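Local atomic coordinates of beta-N-acetylglucosaminidase-like protein Glycoside hydrolase family 20 (Flavobacterium johnsoniae, PDB entry 6YHH), a protein that probably cleaves terminal N-acetylglucosamine units from chitin-derived oligosaccharides, as a family 20 beta-N-acetylhexosaminidase of the chitobiase type. Residues A[233-237]-A[315-319]; A[283-287]-A[323-329]; A[291-295]-A[347-352]; A[363-368]-A[378-384]. One frame throughout, in Å; residues are numbered along the deposited sequence.

Interaction 1 of 4, residues A[233-237]-A[315-319]; sequences VPGHG and GDENE
H236 meets D316 and E317 in a water-bridged contact between two loops of the TIM barrel, those that follow strands 226-230 and 310-312. It illustrates a rule of this fold, that catalytic groups sit on loops beyond the C-terminal ends of the strands. E317 is the predicted proton donor, and D316 before it completes the Asp-Glu pair familiar in family 20, where the aspartate is thought to steer the substrate's acetamido group. A bound Tris molecule, probably from the crystallisation liquor, reaches E317 OE1 through a weak hydrogen bond and may mark the substrate pocket. On the other loop, a cis peptide before P234 turns the chain. G235 carries no CB, and its CA lies 4.5 Å from N318 CA. With CG opposite the carbonyl carbon (chi1 -80°), the imidazole of H236 swings toward the second loop and presents its edge to the backbone carbonyl of D316. Two waters bridge the backbones: one molecule accepts weakly from G235 N and donates to D316 O at 2.8 Å, while another accepts from H236 N at 3.0 Å and reaches E317 O. D316 O has a second, weak partner at the edge of the imidazole, H236 ND1, at 3.4 Å with an angle of 146° at the hydrogen.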
loop_
_atom_site.group_PDB
_atom_site.type_symbol
_atom_site.label_atom_id
_atom_site.label_comp_id
_atom_site.label_asym_id
_atom_site.label_seq_id
_atom_site.Cartn_x
_atom_site.Cartn_y
_atom_site.Cartn_z
ATOM N N VAL A 233 4.578 14.788 -27.489
ATOM C CA VAL A 233 5.380 14.961 -28.692
ATOM C C VAL A 233 5.316 16.401 -29.139
ATOM O O VAL A 233 4.266 17.080 -28.887
ATOM C CB VAL A 233 4.879 14.016 -29.829
ATOM C CG1 VAL A 233 5.220 12.591 -29.505
ATOM C CG2 VAL A 233 3.393 14.182 -30.109
ATOM N N PRO A 234 6.378 16.967 -29.745
ATOM C CA PRO A 234 7.613 16.326 -30.136
ATOM C C PRO A 234 8.816 16.581 -29.238
ATOM O O PRO A 234 9.866 15.949 -29.431
ATOM C CB PRO A 234 7.889 16.934 -31.546
ATOM C CG PRO A 234 7.448 18.366 -31.326
ATOM C CD PRO A 234 6.220 18.268 -30.447
ATOM N N GLY A 235 8.635 17.431 -28.241
ATOM C CA GLY A 235 9.677 17.692 -27.247
ATOM C C GLY A 235 9.635 16.536 -26.223
ATOM O O GLY A 235 8.877 15.550 -26.395
ATOM N N HIS A 236 10.496 16.599 -25.203
ATOM C CA HIS A 236 10.498 15.580 -24.155
ATOM C C HIS A 236 10.653 14.219 -24.830
ATOM O O HIS A 236 10.103 13.196 -24.353
ATOM C CB HIS A 236 9.166 15.655 -23.339
ATOM C CG HIS A 236 9.155 16.748 -22.303
ATOM N ND1 HIS A 236 8.849 18.076 -22.536
ATOM C CD2 HIS A 236 9.451 16.669 -20.984
ATOM C CE1 HIS A 236 8.977 18.749 -21.402
ATOM N NE2 HIS A 236 9.352 17.910 -20.470
ATOM N N GLY A 237 11.520 14.182 -25.851
ATOM C CA GLY A 237 11.624 12.996 -26.707
ATOM C C GLY A 237 12.687 11.993 -26.365
ATOM O O GLY A 237 12.909 11.082 -27.164
ATOM N N GLY A 315 3.202 18.496 -26.241
ATOM C CA GLY A 315 3.659 19.643 -26.986
ATOM C C GLY A 315 4.350 20.720 -26.170
ATOM O O GLY A 315 4.579 21.790 -26.692
ATOM N N ASP A 316 4.646 20.449 -24.889
ATOM C CA ASP A 316 5.329 21.432 -24.027
ATOM C C ASP A 316 6.835 21.450 -24.275
ATOM O O ASP A 316 7.443 20.420 -24.604
ATOM C CB ASP A 316 5.068 21.176 -22.549
ATOM C CG ASP A 316 5.385 19.718 -22.117
ATOM O OD1 ASP A 316 5.260 18.758 -22.920
ATOM O OD2 ASP A 316 5.761 19.538 -20.931
ATOM N N GLU A 317 7.425 22.637 -24.140
ATOM C CA GLU A 317 8.860 22.724 -23.924
ATOM C C GLU A 317 9.755 22.114 -24.984
ATOM O O GLU A 317 10.840 21.650 -24.664
ATOM C CB GLU A 317 9.248 22.162 -22.531
ATOM C CG GLU A 317 8.609 22.884 -21.334
ATOM C CD GLU A 317 9.052 22.275 -20.006
ATOM O OE1 GLU A 317 9.222 21.049 -19.903
ATOM O OE2 GLU A 317 9.161 23.043 -19.022
ATOM N N ASN A 318 9.393 22.314 -26.262
ATOM C CA ASN A 318 10.335 22.110 -27.352
ATOM C C ASN A 318 11.179 23.394 -27.388
ATOM O O ASN A 318 10.687 24.414 -27.850
ATOM C CB ASN A 318 9.570 21.884 -28.630
ATOM C CG ASN A 318 10.494 21.832 -29.848
ATOM O OD1 ASN A 318 11.689 21.734 -29.726
ATOM N ND2 ASN A 318 9.902 21.896 -31.002
ATOM N N GLU A 319 12.392 23.376 -26.912
ATOM C CA GLU A 319 13.152 24.647 -26.994
ATOM C C GLU A 319 13.778 24.937 -28.348
ATOM O O GLU A 319 14.312 26.020 -28.614
ATOM C CB GLU A 319 14.199 24.637 -25.917
ATOM C CG GLU A 319 13.517 24.879 -24.585
ATOM C CD GLU A 319 14.493 24.934 -23.430
ATOM O OE1 GLU A 319 14.132 25.645 -22.495
ATOM O OE2 GLU A 319 15.599 24.273 -23.455
HETATM O O HOH W 1 6.661 18.331 -26.355
HETATM O O HOH W 2 11.977 19.020 -24.368
#

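Interaction 2 of 4, residues A[283-287]-A[323-329]; sequences TLDPS and WDANPKI
The indole of W323 carries the P286 ring over one face and L284 O at its edge, with the T283 methyl coming in obliquely. P286 CD stands 3.1 Å above the indole plane, offset toward the rim, and P286 CG makes a CH-pi contact, 3.9 Å from the centroid of the six-membered ring. In the plane of the indole, W323 NE1 donates to L284 O over 3.1 Å with a moderately bent N-H (146°), and S249 OG is a further, weak partner of NE1. T283 CG2 lies 3.3 Å from W323 NE1. Next to the proline in the chain, D285 folds back in an Asx turn: its OD1 accepts from S287 N at 2.8 Å and from S287 OG on the syn side at 2.7 Å. That twice-gripped oxygen lies against I329, with D285 OD1 and I329 CG1 3.4 Å apart. N326 caps the helix carrying I329, its OD1 accepting from I329 N and weakly from K328 N, while its ND2 bonds to S249 O. The contact thus binds the loop leading into helix 289-302 to the junction of helices 321-325 and 327-335, and L344 of helix 341-358 touches P286, W323 and I329 together.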
loop_
_atom_site.group_PDB
_atom_site.type_symbol
_atom_site.label_atom_id
_atom_site.label_comp_id
_atom_site.label_asym_id
_atom_site.label_seq_id
_atom_site.Cartn_x
_atom_site.Cartn_y
_atom_site.Cartn_z
ATOM N N THR A 283 14.186 15.841 -29.637
ATOM C CA THR A 283 12.936 16.287 -30.207
ATOM C C THR A 283 12.668 15.487 -31.479
ATOM O O THR A 283 13.550 15.367 -32.393
ATOM C CB THR A 283 13.000 17.819 -30.605
ATOM O OG1 THR A 283 13.507 18.598 -29.528
ATOM C CG2 THR A 283 11.654 18.393 -30.954
ATOM N N LEU A 284 11.434 15.045 -31.636
ATOM C CA LEU A 284 11.034 14.411 -32.904
ATOM C C LEU A 284 11.143 15.344 -34.093
ATOM O O LEU A 284 10.929 16.545 -33.972
ATOM C CB LEU A 284 9.596 13.969 -32.810
ATOM C CG LEU A 284 9.394 12.689 -32.029
ATOM C CD1 LEU A 284 10.378 12.088 -31.060
ATOM C CD2 LEU A 284 7.902 12.290 -31.949
ATOM N N ASP A 285 11.483 14.753 -35.228
ATOM C CA ASP A 285 11.718 15.504 -36.476
ATOM C C ASP A 285 10.450 15.628 -37.280
ATOM O O ASP A 285 10.001 14.665 -37.930
ATOM C CB ASP A 285 12.865 14.843 -37.287
ATOM C CG ASP A 285 13.182 15.546 -38.591
ATOM O OD1 ASP A 285 12.516 16.530 -38.984
ATOM O OD2 ASP A 285 14.160 15.064 -39.260
ATOM N N PRO A 286 9.890 16.855 -37.349
ATOM C CA PRO A 286 8.621 17.023 -38.061
ATOM C C PRO A 286 8.768 17.077 -39.608
ATOM O O PRO A 286 7.728 17.200 -40.268
ATOM C CB PRO A 286 8.158 18.377 -37.582
ATOM C CG PRO A 286 9.424 19.167 -37.388
ATOM C CD PRO A 286 10.411 18.136 -36.879
ATOM N N SER A 287 10.006 17.005 -40.073
ATOM C CA SER A 287 10.292 16.958 -41.516
ATOM C C SER A 287 10.422 15.553 -42.017
ATOM O O SER A 287 10.493 15.330 -43.255
ATOM C CB SER A 287 11.538 17.808 -41.780
ATOM O OG SER A 287 12.750 17.153 -41.564
ATOM N N TRP A 323 16.000 21.733 -33.924
ATOM C CA TRP A 323 15.288 22.234 -35.095
ATOM C C TRP A 323 16.048 23.369 -35.786
ATOM O O TRP A 323 16.208 23.327 -37.020
ATOM C CB TRP A 323 13.876 22.631 -34.738
ATOM C CG TRP A 323 12.963 21.449 -34.481
ATOM C CD1 TRP A 323 13.309 20.147 -34.327
ATOM C CD2 TRP A 323 11.535 21.516 -34.320
ATOM N NE1 TRP A 323 12.154 19.381 -34.078
ATOM C CE2 TRP A 323 11.066 20.207 -34.107
ATOM C CE3 TRP A 323 10.624 22.561 -34.338
ATOM C CZ2 TRP A 323 9.718 19.928 -33.943
ATOM C CZ3 TRP A 323 9.288 22.311 -34.214
ATOM C CH2 TRP A 323 8.837 21.006 -33.970
ATOM N N ASP A 324 16.485 24.348 -35.008
ATOM C CA ASP A 324 17.229 25.515 -35.525
ATOM C C ASP A 324 18.494 25.075 -36.265
ATOM O O ASP A 324 18.897 25.726 -37.230
ATOM C CB ASP A 324 17.602 26.417 -34.368
ATOM C CG ASP A 324 16.457 27.165 -33.774
ATOM O OD1 ASP A 324 15.360 27.250 -34.331
ATOM O OD2 ASP A 324 16.738 27.726 -32.668
ATOM N N ALA A 325 19.145 24.026 -35.802
ATOM C CA ALA A 325 20.449 23.612 -36.328
ATOM C C ALA A 325 20.327 22.725 -37.524
ATOM O O ALA A 325 21.301 22.518 -38.178
ATOM C CB ALA A 325 21.186 22.852 -35.260
ATOM N N ASN A 326 19.152 22.164 -37.819
ATOM C CA ASN A 326 19.060 21.096 -38.787
ATOM C C ASN A 326 18.679 21.722 -40.123
ATOM O O ASN A 326 17.587 22.224 -40.305
ATOM C CB ASN A 326 18.008 20.083 -38.332
ATOM C CG ASN A 326 17.883 18.884 -39.274
ATOM O OD1 ASN A 326 17.928 19.049 -40.509
ATOM N ND2 ASN A 326 17.686 17.675 -38.726
ATOM N N PRO A 327 19.608 21.719 -41.092
ATOM C CA PRO A 327 19.315 22.312 -42.397
ATOM C C PRO A 327 18.070 21.756 -43.132
ATOM O O PRO A 327 17.361 22.512 -43.772
ATOM C CB PRO A 327 20.599 21.950 -43.179
ATOM C CG PRO A 327 21.618 21.747 -42.187
ATOM C CD PRO A 327 20.936 21.099 -41.046
ATOM N N LYS A 328 17.769 20.468 -42.970
ATOM C CA LYS A 328 16.579 19.857 -43.524
ATOM C C LYS A 328 15.311 20.380 -42.935
ATOM O O LYS A 328 14.331 20.550 -43.657
ATOM C CB LYS A 328 16.576 18.354 -43.380
ATOM C CG LYS A 328 17.660 17.757 -44.241
ATOM C CD LYS A 328 17.912 16.289 -44.029
ATOM C CE LYS A 328 18.484 15.707 -45.331
ATOM N NZ LYS A 328 19.285 14.519 -45.032
ATOM N N ILE A 329 15.290 20.596 -41.617
ATOM C CA ILE A 329 14.114 21.137 -40.959
ATOM C C ILE A 329 13.966 22.592 -41.404
ATOM O O ILE A 329 12.873 23.077 -41.632
ATOM C CB ILE A 329 14.246 20.975 -39.429
ATOM C CG1 ILE A 329 14.240 19.450 -39.120
ATOM C CG2 ILE A 329 13.136 21.749 -38.674
ATOM C CD1 ILE A 329 14.398 19.051 -37.668
HETATM O O HOH W 3 14.435 21.253 -31.321
HETATM O O HOH W 4 15.938 15.751 -40.928
#

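Interaction 3 of 4, residues A[291-295]-A[347-352]; sequences TYKIL and YFTMQL
Y292 sets its ring obliquely against the CB-CG stem of Q351 and the rim of F348. Its CE1 atom is wedged between the two, 3.5 Å from Q351 CB and equally close to F348 CD1. The phenol and the F348 ring meet obliquely, planes 46° apart, in neither a stack nor a T. Farther out, Y292 OH rests 3.4 Å from F348 CD1, at the edge of the phenylalanine ring and also at the edge of the Y347 ring. The hydroxyl is not idle there, for it bonds to P286 O in the preceding loop. These contacts make Y292 a knob in a hole formed by Y347, F348, Q351 and L352, joining two helices of the outer layer of the TIM barrel. Here helices 289-302 and 341-358 run broadly the same way, their local axes crossing at -39° and 11.1 Å apart. Replacing Y292 with a leucine would probably leave P286 O without its hydroxyl partner and open a gap between Q351 and F348. A second row of apolar contacts lies beside the knob. F348, its CG anti to the backbone N (chi1 166°), brings the far end of its ring up to helix 289-302, where L295 CD1 meets F348 CZ at 3.7 Å. The same methyl touches L352 CD2, while T291 CG2 approaches F348 CE1 at the ring edge, 3.9 Å away. The other branch of T291 serves a polar purpose, since OG1 bonds to D285 O.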
loop_
_atom_site.group_PDB
_atom_site.type_symbol
_atom_site.label_atom_id
_atom_site.label_comp_id
_atom_site.label_asym_id
_atom_site.label_seq_id
_atom_site.Cartn_x
_atom_site.Cartn_y
_atom_site.Cartn_z
ATOM N N THR A 291 8.648 9.877 -38.952
ATOM C CA THR A 291 8.063 10.355 -37.661
ATOM C C THR A 291 6.526 10.171 -37.672
ATOM O O THR A 291 5.951 9.630 -36.732
ATOM C CB THR A 291 8.392 11.848 -37.464
ATOM O OG1 THR A 291 9.811 12.035 -37.455
ATOM C CG2 THR A 291 7.762 12.404 -36.247
ATOM N N TYR A 292 5.854 10.590 -38.760
ATOM C CA TYR A 292 4.413 10.472 -38.882
ATOM C C TYR A 292 3.970 9.032 -39.035
ATOM O O TYR A 292 2.947 8.634 -38.454
ATOM C CB TYR A 292 3.929 11.386 -40.025
ATOM C CG TYR A 292 4.284 12.834 -39.790
ATOM C CD1 TYR A 292 3.600 13.592 -38.859
ATOM C CD2 TYR A 292 5.345 13.428 -40.478
ATOM C CE1 TYR A 292 3.950 14.898 -38.621
ATOM C CE2 TYR A 292 5.727 14.729 -40.228
ATOM C CZ TYR A 292 5.013 15.476 -39.333
ATOM O OH TYR A 292 5.351 16.814 -39.122
ATOM N N LYS A 293 4.719 8.225 -39.775
ATOM C CA LYS A 293 4.453 6.804 -39.911
ATOM C C LYS A 293 4.442 6.099 -38.561
ATOM O O LYS A 293 3.480 5.364 -38.253
ATOM C CB LYS A 293 5.439 6.152 -40.863
ATOM C CG LYS A 293 5.141 4.668 -41.082
ATOM C CD LYS A 293 6.022 3.995 -42.114
ATOM C CE LYS A 293 5.716 2.492 -42.198
ATOM N N ILE A 294 5.491 6.304 -37.757
ATOM C CA ILE A 294 5.597 5.642 -36.489
ATOM C C ILE A 294 4.481 6.134 -35.549
ATOM O O ILE A 294 3.834 5.352 -34.862
ATOM C CB ILE A 294 6.983 5.880 -35.851
ATOM C CG1 ILE A 294 8.005 4.998 -36.659
ATOM C CG2 ILE A 294 6.984 5.425 -34.412
ATOM C CD1 ILE A 294 9.414 5.341 -36.378
ATOM N N LEU A 295 4.267 7.449 -35.504
ATOM C CA LEU A 295 3.204 7.973 -34.669
ATOM C C LEU A 295 1.809 7.435 -35.079
ATOM O O LEU A 295 1.013 7.066 -34.250
ATOM C CB LEU A 295 3.209 9.501 -34.608
ATOM C CG LEU A 295 4.428 10.121 -33.871
ATOM C CD1 LEU A 295 4.554 11.614 -34.025
ATOM C CD2 LEU A 295 4.295 9.727 -32.422
ATOM N N TYR A 347 1.999 22.918 -37.143
ATOM C CA TYR A 347 1.875 22.064 -38.354
ATOM C C TYR A 347 1.990 20.550 -38.064
ATOM O O TYR A 347 1.168 19.736 -38.489
ATOM C CB TYR A 347 2.935 22.467 -39.334
ATOM C CG TYR A 347 2.984 21.597 -40.557
ATOM C CD1 TYR A 347 3.717 20.479 -40.572
ATOM C CD2 TYR A 347 2.250 21.932 -41.710
ATOM C CE1 TYR A 347 3.717 19.627 -41.659
ATOM C CE2 TYR A 347 2.264 21.095 -42.826
ATOM C CZ TYR A 347 2.999 19.950 -42.783
ATOM O OH TYR A 347 3.083 19.049 -43.862
ATOM N N PHE A 348 3.035 20.207 -37.298
ATOM C CA PHE A 348 3.279 18.830 -36.837
ATOM C C PHE A 348 2.061 18.305 -36.093
ATOM O O PHE A 348 1.567 17.255 -36.399
ATOM C CB PHE A 348 4.536 18.835 -35.927
ATOM C CG PHE A 348 4.703 17.597 -35.139
ATOM C CD1 PHE A 348 5.239 16.433 -35.700
ATOM C CD2 PHE A 348 4.271 17.552 -33.811
ATOM C CE1 PHE A 348 5.369 15.252 -34.945
ATOM C CE2 PHE A 348 4.414 16.379 -33.050
ATOM C CZ PHE A 348 4.955 15.238 -33.625
ATOM N N THR A 349 1.579 19.054 -35.122
ATOM C CA THR A 349 0.390 18.735 -34.358
ATOM C C THR A 349 -0.857 18.491 -35.222
ATOM O O THR A 349 -1.594 17.500 -35.051
ATOM C CB THR A 349 0.080 19.844 -33.327
ATOM O OG1 THR A 349 1.211 19.973 -32.442
ATOM C CG2 THR A 349 -1.175 19.553 -32.555
ATOM N N MET A 350 -1.017 19.341 -36.246
ATOM C CA MET A 350 -2.172 19.208 -37.154
ATOM C C MET A 350 -2.036 18.053 -38.121
ATOM O O MET A 350 -3.092 17.591 -38.640
ATOM C CB MET A 350 -2.461 20.540 -37.886
ATOM C CG MET A 350 -3.081 21.581 -36.934
ATOM S SD MET A 350 -4.563 21.029 -36.081
ATOM C CE MET A 350 -5.462 20.482 -37.557
ATOM N N GLN A 351 -0.823 17.516 -38.300
ATOM C CA GLN A 351 -0.650 16.257 -39.011
ATOM C C GLN A 351 -1.175 15.054 -38.179
ATOM O O GLN A 351 -1.580 14.020 -38.699
ATOM C CB GLN A 351 0.789 15.993 -39.486
ATOM C CG GLN A 351 1.427 17.066 -40.281
ATOM C CD GLN A 351 0.525 17.622 -41.332
ATOM O OE1 GLN A 351 0.108 18.812 -41.279
ATOM N NE2 GLN A 351 0.196 16.791 -42.265
ATOM N N LEU A 352 -1.121 15.177 -36.837
ATOM C CA LEU A 352 -1.589 14.106 -35.922
ATOM C C LEU A 352 -3.144 14.135 -35.818
ATOM O O LEU A 352 -3.784 13.150 -35.463
ATOM C CB LEU A 352 -1.027 14.353 -34.506
ATOM C CG LEU A 352 0.502 14.541 -34.486
ATOM C CD1 LEU A 352 1.024 14.504 -33.059
ATOM C CD2 LEU A 352 1.216 13.433 -35.238
#

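Interaction 4 of 4, residues A[363-368]-A[378-384]; sequences LMGWEE and AIVHSWR
E367 leaves the end of a parallel strand pair of the TIM barrel, 362-366 beside 379-382, and its side chain crosses over to the neighbouring strand's exit. CB lies 3.5 Å from H381 O; CG, set between the backbone N and carbonyl carbon (chi1 70°), reaches W383 CD1 at 3.8 Å; CD comes against R384 CG. At the tip, E367 OE1 takes W383 N at 2.8 Å, nearly along the C-O axis, and R384 N at 2.9 Å from above the carboxylate plane, with S395 OG as a further partner. OE2 lies along the aliphatic part of R384 and makes a long salt bridge to NH1. An alanine in place of E367 would probably leave W383 N and R384 N without their acceptor and let the turn after the strand shift. Between the strands, I379 N, G365 N and H381 N bond to L363 O, I379 O and G365 O. Inside, the W366 and H381 rings form an offset stack, centroids 4.0 Å apart, with M364 CE on the opposite face of H381. W366 also turns an edge to the face of W383, whose indole neighbours E317. In its own plane, W383 NE1 donates to E368 OE1 at 2.9 Å, almost straight at 175°.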
loop_
_atom_site.group_PDB
_atom_site.type_symbol
_atom_site.label_atom_id
_atom_site.label_comp_id
_atom_site.label_asym_id
_atom_site.label_seq_id
_atom_site.Cartn_x
_atom_site.Cartn_y
_atom_site.Cartn_z
ATOM N N LEU A 363 -8.229 16.209 -30.260
ATOM C CA LEU A 363 -6.809 16.473 -29.890
ATOM C C LEU A 363 -6.714 17.492 -28.811
ATOM O O LEU A 363 -7.415 18.499 -28.815
ATOM C CB LEU A 363 -6.066 16.973 -31.159
ATOM C CG LEU A 363 -4.542 17.189 -31.162
ATOM C CD1 LEU A 363 -3.978 16.973 -32.525
ATOM C CD2 LEU A 363 -4.225 18.549 -30.534
ATOM N N MET A 364 -5.854 17.214 -27.828
ATOM C CA MET A 364 -5.530 18.137 -26.758
ATOM C C MET A 364 -4.028 18.295 -26.687
ATOM O O MET A 364 -3.301 17.364 -26.953
ATOM C CB MET A 364 -6.119 17.547 -25.462
ATOM C CG MET A 364 -5.896 18.450 -24.237
ATOM S SD MET A 364 -6.931 17.933 -22.878
ATOM C CE MET A 364 -6.454 19.165 -21.646
ATOM N N GLY A 365 -3.583 19.450 -26.263
ATOM C CA GLY A 365 -2.168 19.687 -26.051
ATOM C C GLY A 365 -1.866 20.831 -25.117
ATOM O O GLY A 365 -2.709 21.724 -24.893
ATOM N N TRP A 366 -0.628 20.840 -24.599
ATOM C CA TRP A 366 -0.139 21.956 -23.801
ATOM C C TRP A 366 -0.108 23.240 -24.659
ATOM O O TRP A 366 -0.026 23.186 -25.886
ATOM C CB TRP A 366 1.258 21.641 -23.278
ATOM C CG TRP A 366 1.278 20.413 -22.376
ATOM C CD1 TRP A 366 1.908 19.235 -22.644
ATOM C CD2 TRP A 366 0.707 20.268 -21.051
ATOM N NE1 TRP A 366 1.649 18.343 -21.641
ATOM C CE2 TRP A 366 0.932 18.949 -20.651
ATOM C CE3 TRP A 366 -0.019 21.118 -20.171
ATOM C CZ2 TRP A 366 0.518 18.454 -19.440
ATOM C CZ3 TRP A 366 -0.397 20.627 -18.953
ATOM C CH2 TRP A 366 -0.121 19.311 -18.583
ATOM N N GLU A 367 -0.267 24.378 -24.016
ATOM C CA GLU A 367 -0.568 25.642 -24.699
ATOM C C GLU A 367 0.366 26.008 -25.850
ATOM O O GLU A 367 -0.041 26.784 -26.749
ATOM C CB GLU A 367 -0.624 26.746 -23.634
ATOM C CG GLU A 367 0.723 27.080 -23.019
ATOM C CD GLU A 367 0.617 28.137 -21.978
ATOM O OE1 GLU A 367 -0.010 27.847 -20.946
ATOM O OE2 GLU A 367 1.179 29.253 -22.204
ATOM N N GLU A 368 1.608 25.551 -25.818
ATOM C CA GLU A 368 2.540 25.805 -26.937
ATOM C C GLU A 368 2.013 25.453 -28.286
ATOM O O GLU A 368 2.436 26.103 -29.292
ATOM C CB GLU A 368 3.918 25.222 -26.738
ATOM C CG GLU A 368 4.624 25.763 -25.495
ATOM C CD GLU A 368 4.474 24.917 -24.231
ATOM O OE1 GLU A 368 3.331 24.440 -23.974
ATOM O OE2 GLU A 368 5.506 24.775 -23.467
ATOM N N ALA A 378 -9.234 21.702 -31.370
ATOM C CA ALA A 378 -8.175 21.251 -30.353
ATOM C C ALA A 378 -8.468 21.874 -28.994
ATOM O O ALA A 378 -8.859 23.064 -28.855
ATOM C CB ALA A 378 -6.797 21.647 -30.785
ATOM N N ILE A 379 -8.288 21.052 -27.950
ATOM C CA ILE A 379 -8.332 21.572 -26.577
ATOM C C ILE A 379 -6.975 22.072 -26.125
ATOM O O ILE A 379 -5.942 21.365 -26.308
ATOM C CB ILE A 379 -8.847 20.497 -25.653
ATOM C CG1 ILE A 379 -10.212 20.090 -26.149
ATOM C CG2 ILE A 379 -8.935 21.008 -24.232
ATOM C CD1 ILE A 379 -10.812 18.965 -25.455
ATOM N N VAL A 380 -6.931 23.297 -25.575
ATOM C CA VAL A 380 -5.683 23.953 -25.210
ATOM C C VAL A 380 -5.505 23.763 -23.703
ATOM O O VAL A 380 -6.421 24.107 -22.947
ATOM C CB VAL A 380 -5.700 25.449 -25.580
ATOM C CG1 VAL A 380 -4.485 26.232 -25.008
ATOM C CG2 VAL A 380 -5.664 25.547 -27.074
ATOM N N HIS A 381 -4.337 23.264 -23.284
ATOM C CA HIS A 381 -4.077 23.023 -21.884
ATOM C C HIS A 381 -3.154 24.135 -21.377
ATOM O O HIS A 381 -1.965 24.162 -21.659
ATOM C CB HIS A 381 -3.490 21.612 -21.729
ATOM C CG HIS A 381 -3.607 21.066 -20.355
ATOM N ND1 HIS A 381 -3.370 19.742 -20.099
ATOM C CD2 HIS A 381 -3.921 21.648 -19.159
ATOM C CE1 HIS A 381 -3.553 19.503 -18.813
ATOM N NE2 HIS A 381 -3.858 20.641 -18.203
ATOM N N SER A 382 -3.749 25.082 -20.635
ATOM C CA SER A 382 -3.068 26.240 -20.136
ATOM C C SER A 382 -2.284 25.925 -18.863
ATOM O O SER A 382 -2.882 25.620 -17.821
ATOM C CB SER A 382 -4.110 27.340 -19.838
ATOM O OG SER A 382 -3.506 28.514 -19.306
ATOM N N TRP A 383 -0.968 26.103 -18.932
ATOM C CA TRP A 383 -0.055 25.730 -17.851
ATOM C C TRP A 383 1.012 26.739 -17.459
ATOM O O TRP A 383 1.509 26.684 -16.268
ATOM C CB TRP A 383 0.609 24.403 -18.166
ATOM C CG TRP A 383 1.730 24.478 -19.153
ATOM C CD1 TRP A 383 1.629 24.368 -20.479
ATOM C CD2 TRP A 383 3.143 24.564 -18.864
ATOM N NE1 TRP A 383 2.870 24.405 -21.089
ATOM C CE2 TRP A 383 3.829 24.516 -20.119
ATOM C CE3 TRP A 383 3.898 24.714 -17.692
ATOM C CZ2 TRP A 383 5.211 24.605 -20.211
ATOM C CZ3 TRP A 383 5.271 24.756 -17.792
ATOM C CH2 TRP A 383 5.913 24.757 -19.048
ATOM N N ARG A 384 1.310 27.697 -18.332
ATOM C CA ARG A 384 2.379 28.662 -18.066
ATOM C C ARG A 384 1.900 29.871 -17.328
ATOM O O ARG A 384 0.788 30.346 -17.527
ATOM C CB ARG A 384 3.077 28.984 -19.380
ATOM C CG ARG A 384 3.679 27.763 -20.030
ATOM C CD ARG A 384 4.222 28.049 -21.389
ATOM N NE ARG A 384 5.303 28.936 -21.257
ATOM C CZ ARG A 384 5.558 29.807 -22.211
ATOM N NH1 ARG A 384 4.739 29.860 -23.286
ATOM N NH2 ARG A 384 6.597 30.617 -22.072
#

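Overall arrangement
All four contacts belong to one TIM barrel, and their chemistry changes with depth. Interaction 4, with the largest buried area, joins strands of the barrel wall through backbone bonds, stacked rings and carboxylates. Interaction 1 lies just beyond the strand ends, where loops meet through water and polar groups; the two share a seam, E368 OE2 accepting from E317 N. Interaction 2 is a buried loop-to-helix contact tied to interaction 1 by P234 O and L284 N. Interaction 3, partly buried in the outer helical layer, relies on apolar interlocking, yet it is tied to interaction 2 through hydroxyls of helix 289-302. Interactions 2 and 4 do not touch, their nearest atoms being about 9 Å apart.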